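Local coordinates for protein protease VII (Escherichia coli, PDB 1I78) that cleaves peptide bonds as an outer-membrane protease of the omptin family, built as a beta barrel, at residues Ile12-Gly23 with Asn286-Phe297. The protein carries 3 engineered substitutions. Residues are numbered along the deposited sequence; the frame is centred on the assembly and turned at random.
Sequences INADISLGTLSG and NFITTAGLKYTF
Ser17 and Thr290 join through their hydroxyls on the inward face of two antiparallel strands, Ser17 OG lying 2.6 Å from Thr290 OG1 in a hydrogen bond that either could donate. Thr290 OG1 stands anti to its own N (chi1 178°), which brings it round to the 12-23 strand, where Leu18 O, 3.1 Å from Thr290 OG1, is a rival acceptor for its proton. Ser17 is paired directly with Gly292, which has no side chain, and Ser17 CB lies 3.5 Å from Gly292 CA; the bond to Thr290 therefore runs diagonally to the next pair on this face. Further along, the Leu21 side chain crosses those of Ile288 and Asn286 at a slant, its CD1 3.5 Å from Ile288 CG1 and 3.7 Å from Asn286 CB. Towards the C-terminus the extended Lys294 runs past the amide of Asn13, with CE 3.4 Å from Asn13 OD1, an oxygen already bonded to Asn57. Beyond the last pair, the Phe297 ring turns an edge to Ala14, whose CB is on the opposite face from Ser17, CE1 being 3.8 Å from Ala14 CB. Paired backbone bonds run from Ala14-Tyr295 to Ser22-Phe287; the strand directions differ by 165°. Pairing first and last long strands closes the omptin barrel, with Ile16, Leu18 and Leu293 outside, probably facing lipid.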
loop_
_atom_site.group_PDB
_atom_site.type_symbol
_atom_site.label_atom_id
_atom_site.label_comp_id
_atom_site.label_asym_id
_atom_site.label_seq_id
_atom_site.Cartn_x
_atom_site.Cartn_y
_atom_site.Cartn_z
ATOM N N ILE A 12 -7.965 -0.714 -28.709
ATOM C CA ILE A 12 -7.364 -1.314 -27.528
ATOM C C ILE A 12 -5.884 -0.976 -27.447
ATOM O O ILE A 12 -5.216 -0.792 -28.466
ATOM C CB ILE A 12 -7.517 -2.852 -27.549
ATOM C CG1 ILE A 12 -8.997 -3.223 -27.659
ATOM C CG2 ILE A 12 -6.915 -3.463 -26.285
ATOM C CD1 ILE A 12 -9.253 -4.713 -27.739
ATOM N N ASN A 13 -5.376 -0.873 -26.228
ATOM C CA ASN A 13 -3.967 -0.595 -26.039
ATOM C C ASN A 13 -3.511 -1.360 -24.819
ATOM O O ASN A 13 -4.265 -1.521 -23.870
ATOM C CB ASN A 13 -3.712 0.911 -25.877
ATOM C CG ASN A 13 -4.177 1.458 -24.545
ATOM O OD1 ASN A 13 -3.638 1.119 -23.498
ATOM N ND2 ASN A 13 -5.178 2.321 -24.584
ATOM N N ALA A 14 -2.285 -1.867 -24.876
ATOM C CA ALA A 14 -1.713 -2.631 -23.779
ATOM C C ALA A 14 -0.569 -1.820 -23.178
ATOM O O ALA A 14 0.020 -0.969 -23.844
ATOM C CB ALA A 14 -1.211 -3.973 -24.284
ATOM N N ASP A 15 -0.253 -2.100 -21.921
ATOM C CA ASP A 15 0.784 -1.373 -21.218
ATOM C C ASP A 15 1.559 -2.340 -20.335
ATOM O O ASP A 15 0.992 -2.935 -19.422
ATOM C CB ASP A 15 0.117 -0.300 -20.356
ATOM C CG ASP A 15 1.098 0.707 -19.802
ATOM O OD1 ASP A 15 2.157 0.289 -19.275
ATOM O OD2 ASP A 15 0.796 1.920 -19.883
ATOM N N ILE A 16 2.850 -2.493 -20.612
ATOM C CA ILE A 16 3.701 -3.380 -19.830
ATOM C C ILE A 16 4.907 -2.581 -19.349
ATOM O O ILE A 16 5.514 -1.835 -20.121
ATOM C CB ILE A 16 4.195 -4.575 -20.672
ATOM C CG1 ILE A 16 4.970 -5.550 -19.790
ATOM C CG2 ILE A 16 5.095 -4.089 -21.805
ATOM C CD1 ILE A 16 4.124 -6.211 -18.731
ATOM N N SER A 17 5.256 -2.711 -18.077
ATOM C CA SER A 17 6.398 -1.957 -17.583
ATOM C C SER A 17 7.081 -2.616 -16.407
ATOM O O SER A 17 6.527 -3.511 -15.767
ATOM C CB SER A 17 5.979 -0.538 -17.192
ATOM O OG SER A 17 5.330 -0.511 -15.933
ATOM N N LEU A 18 8.302 -2.162 -16.140
ATOM C CA LEU A 18 9.103 -2.681 -15.045
ATOM C C LEU A 18 9.544 -1.548 -14.144
ATOM O O LEU A 18 9.601 -0.391 -14.559
ATOM C CB LEU A 18 10.330 -3.408 -15.585
ATOM C CG LEU A 18 10.006 -4.698 -16.341
ATOM C CD1 LEU A 18 11.291 -5.344 -16.859
ATOM C CD2 LEU A 18 9.264 -5.647 -15.403
ATOM N N GLY A 19 9.857 -1.884 -12.901
ATOM C CA GLY A 19 10.296 -0.857 -11.987
ATOM C C GLY A 19 10.410 -1.306 -10.555
ATOM O O GLY A 19 10.534 -2.496 -10.259
ATOM N N THR A 20 10.333 -0.332 -9.659
ATOM C CA THR A 20 10.468 -0.591 -8.245
ATOM C C THR A 20 9.343 0.015 -7.414
ATOM O O THR A 20 8.671 0.972 -7.825
ATOM C CB THR A 20 11.803 -0.029 -7.726
ATOM O OG1 THR A 20 11.755 1.403 -7.776
ATOM C CG2 THR A 20 12.964 -0.507 -8.594
ATOM N N LEU A 21 9.180 -0.560 -6.226
ATOM C CA LEU A 21 8.175 -0.155 -5.255
ATOM C C LEU A 21 8.858 0.036 -3.922
ATOM O O LEU A 21 9.544 -0.860 -3.448
ATOM C CB LEU A 21 7.115 -1.248 -5.075
ATOM C CG LEU A 21 6.245 -1.080 -3.822
ATOM C CD1 LEU A 21 5.186 -0.030 -4.084
ATOM C CD2 LEU A 21 5.623 -2.417 -3.429
ATOM N N SER A 22 8.665 1.198 -3.314
ATOM C CA SER A 22 9.247 1.471 -2.009
ATOM C C SER A 22 8.096 1.929 -1.132
ATOM O O SER A 22 7.169 2.569 -1.622
ATOM C CB SER A 22 10.306 2.571 -2.117
ATOM O OG SER A 22 11.301 2.214 -3.066
ATOM N N GLY A 23 8.129 1.600 0.152
ATOM C CA GLY A 23 7.038 2.035 1.003
ATOM C C GLY A 23 7.200 1.748 2.476
ATOM O O GLY A 23 8.221 1.225 2.916
ATOM N N ASN A 286 3.269 4.459 -0.420
ATOM C CA ASN A 286 4.188 3.829 -1.338
ATOM C C ASN A 286 4.600 4.788 -2.434
ATOM O O ASN A 286 3.897 5.760 -2.746
ATOM C CB ASN A 286 3.553 2.600 -1.975
ATOM C CG ASN A 286 3.081 1.597 -0.948
ATOM O OD1 ASN A 286 3.889 0.991 -0.237
ATOM N ND2 ASN A 286 1.760 1.418 -0.855
ATOM N N PHE A 287 5.762 4.484 -2.993
ATOM C CA PHE A 287 6.360 5.206 -4.090
ATOM C C PHE A 287 6.621 4.131 -5.137
ATOM O O PHE A 287 7.215 3.091 -4.821
ATOM C CB PHE A 287 7.690 5.817 -3.664
ATOM C CG PHE A 287 7.607 7.257 -3.329
ATOM C CD1 PHE A 287 8.098 7.732 -2.109
ATOM C CD2 PHE A 287 7.066 8.164 -4.241
ATOM C CE1 PHE A 287 8.053 9.096 -1.798
ATOM C CE2 PHE A 287 7.015 9.527 -3.945
ATOM C CZ PHE A 287 7.512 9.998 -2.717
ATOM N N ILE A 288 6.163 4.375 -6.362
ATOM C CA ILE A 288 6.363 3.444 -7.455
ATOM C C ILE A 288 7.019 4.149 -8.628
ATOM O O ILE A 288 6.504 5.140 -9.157
ATOM C CB ILE A 288 5.050 2.840 -7.943
ATOM C CG1 ILE A 288 4.452 1.963 -6.850
ATOM C CG2 ILE A 288 5.300 2.038 -9.234
ATOM C CD1 ILE A 288 3.155 1.283 -7.259
ATOM N N THR A 289 8.167 3.626 -9.032
ATOM C CA THR A 289 8.905 4.203 -10.137
ATOM C C THR A 289 8.919 3.146 -11.217
ATOM O O THR A 289 9.300 2.003 -10.978
ATOM C CB THR A 289 10.330 4.585 -9.693
ATOM O OG1 THR A 289 10.251 5.675 -8.761
ATOM C CG2 THR A 289 11.180 4.992 -10.891
ATOM N N THR A 290 8.495 3.534 -12.410
ATOM C CA THR A 290 8.402 2.584 -13.491
ATOM C C THR A 290 8.700 3.152 -14.871
ATOM O O THR A 290 8.655 4.365 -15.102
ATOM C CB THR A 290 6.987 1.973 -13.513
ATOM O OG1 THR A 290 6.873 1.076 -14.613
ATOM C CG2 THR A 290 5.916 3.070 -13.676
ATOM N N ALA A 291 9.017 2.249 -15.787
ATOM C CA ALA A 291 9.286 2.600 -17.171
ATOM C C ALA A 291 8.763 1.439 -18.029
ATOM O O ALA A 291 8.878 0.263 -17.647
ATOM C CB ALA A 291 10.773 2.808 -17.386
ATOM N N GLY A 292 8.173 1.770 -19.172
ATOM C CA GLY A 292 7.646 0.735 -20.038
ATOM C C GLY A 292 7.079 1.225 -21.357
ATOM O O GLY A 292 7.385 2.328 -21.811
ATOM N N LEU A 293 6.221 0.400 -21.956
ATOM C CA LEU A 293 5.626 0.690 -23.258
ATOM C C LEU A 293 4.109 0.555 -23.366
ATOM O O LEU A 293 3.511 -0.391 -22.863
ATOM C CB LEU A 293 6.280 -0.218 -24.301
ATOM C CG LEU A 293 5.477 -0.609 -25.538
ATOM C CD1 LEU A 293 5.397 0.566 -26.505
ATOM C CD2 LEU A 293 6.144 -1.812 -26.180
ATOM N N LYS A 294 3.495 1.517 -24.042
ATOM C CA LYS A 294 2.057 1.507 -24.259
ATOM C C LYS A 294 1.816 1.338 -25.762
ATOM O O LYS A 294 2.074 2.247 -26.551
ATOM C CB LYS A 294 1.434 2.808 -23.756
ATOM C CG LYS A 294 -0.076 2.802 -23.781
ATOM C CD LYS A 294 -0.661 4.083 -23.211
ATOM C CE LYS A 294 -2.163 4.166 -23.509
ATOM N NZ LYS A 294 -2.831 5.339 -22.868
ATOM N N TYR A 295 1.337 0.155 -26.143
ATOM C CA TYR A 295 1.073 -0.185 -27.540
ATOM C C TYR A 295 -0.413 -0.093 -27.884
ATOM O O TYR A 295 -1.233 -0.800 -27.307
ATOM C CB TYR A 295 1.559 -1.611 -27.816
ATOM C CG TYR A 295 1.676 -1.969 -29.277
ATOM C CD1 TYR A 295 0.830 -1.395 -30.232
ATOM C CD2 TYR A 295 2.636 -2.883 -29.713
ATOM C CE1 TYR A 295 0.938 -1.714 -31.582
ATOM C CE2 TYR A 295 2.754 -3.215 -31.066
ATOM C CZ TYR A 295 1.903 -2.622 -31.994
ATOM O OH TYR A 295 2.026 -2.922 -33.333
ATOM N N THR A 296 -0.758 0.771 -28.832
ATOM C CA THR A 296 -2.149 0.914 -29.252
ATOM C C THR A 296 -2.403 0.147 -30.546
ATOM O O THR A 296 -2.091 0.628 -31.631
ATOM C CB THR A 296 -2.527 2.393 -29.466
ATOM O OG1 THR A 296 -2.630 3.045 -28.195
ATOM C CG2 THR A 296 -3.858 2.513 -30.193
ATOM N N PHE A 297 -2.972 -1.046 -30.425
ATOM C CA PHE A 297 -3.267 -1.891 -31.583
ATOM C C PHE A 297 -4.083 -1.194 -32.679
ATOM O O PHE A 297 -3.772 -1.426 -33.870
ATOM C CB PHE A 297 -3.985 -3.163 -31.130
ATOM C CG PHE A 297 -3.193 -3.978 -30.164
ATOM C CD1 PHE A 297 -3.077 -3.583 -28.838
ATOM C CD2 PHE A 297 -2.512 -5.108 -30.590
ATOM C CE1 PHE A 297 -2.291 -4.302 -27.947
ATOM C CE2 PHE A 297 -1.719 -5.838 -29.709
ATOM C CZ PHE A 297 -1.607 -5.434 -28.383
ATOM O OXT PHE A 297 -5.030 -0.443 -32.344
HETATM O O HOH W 1 9.814 3.407 -6.000
#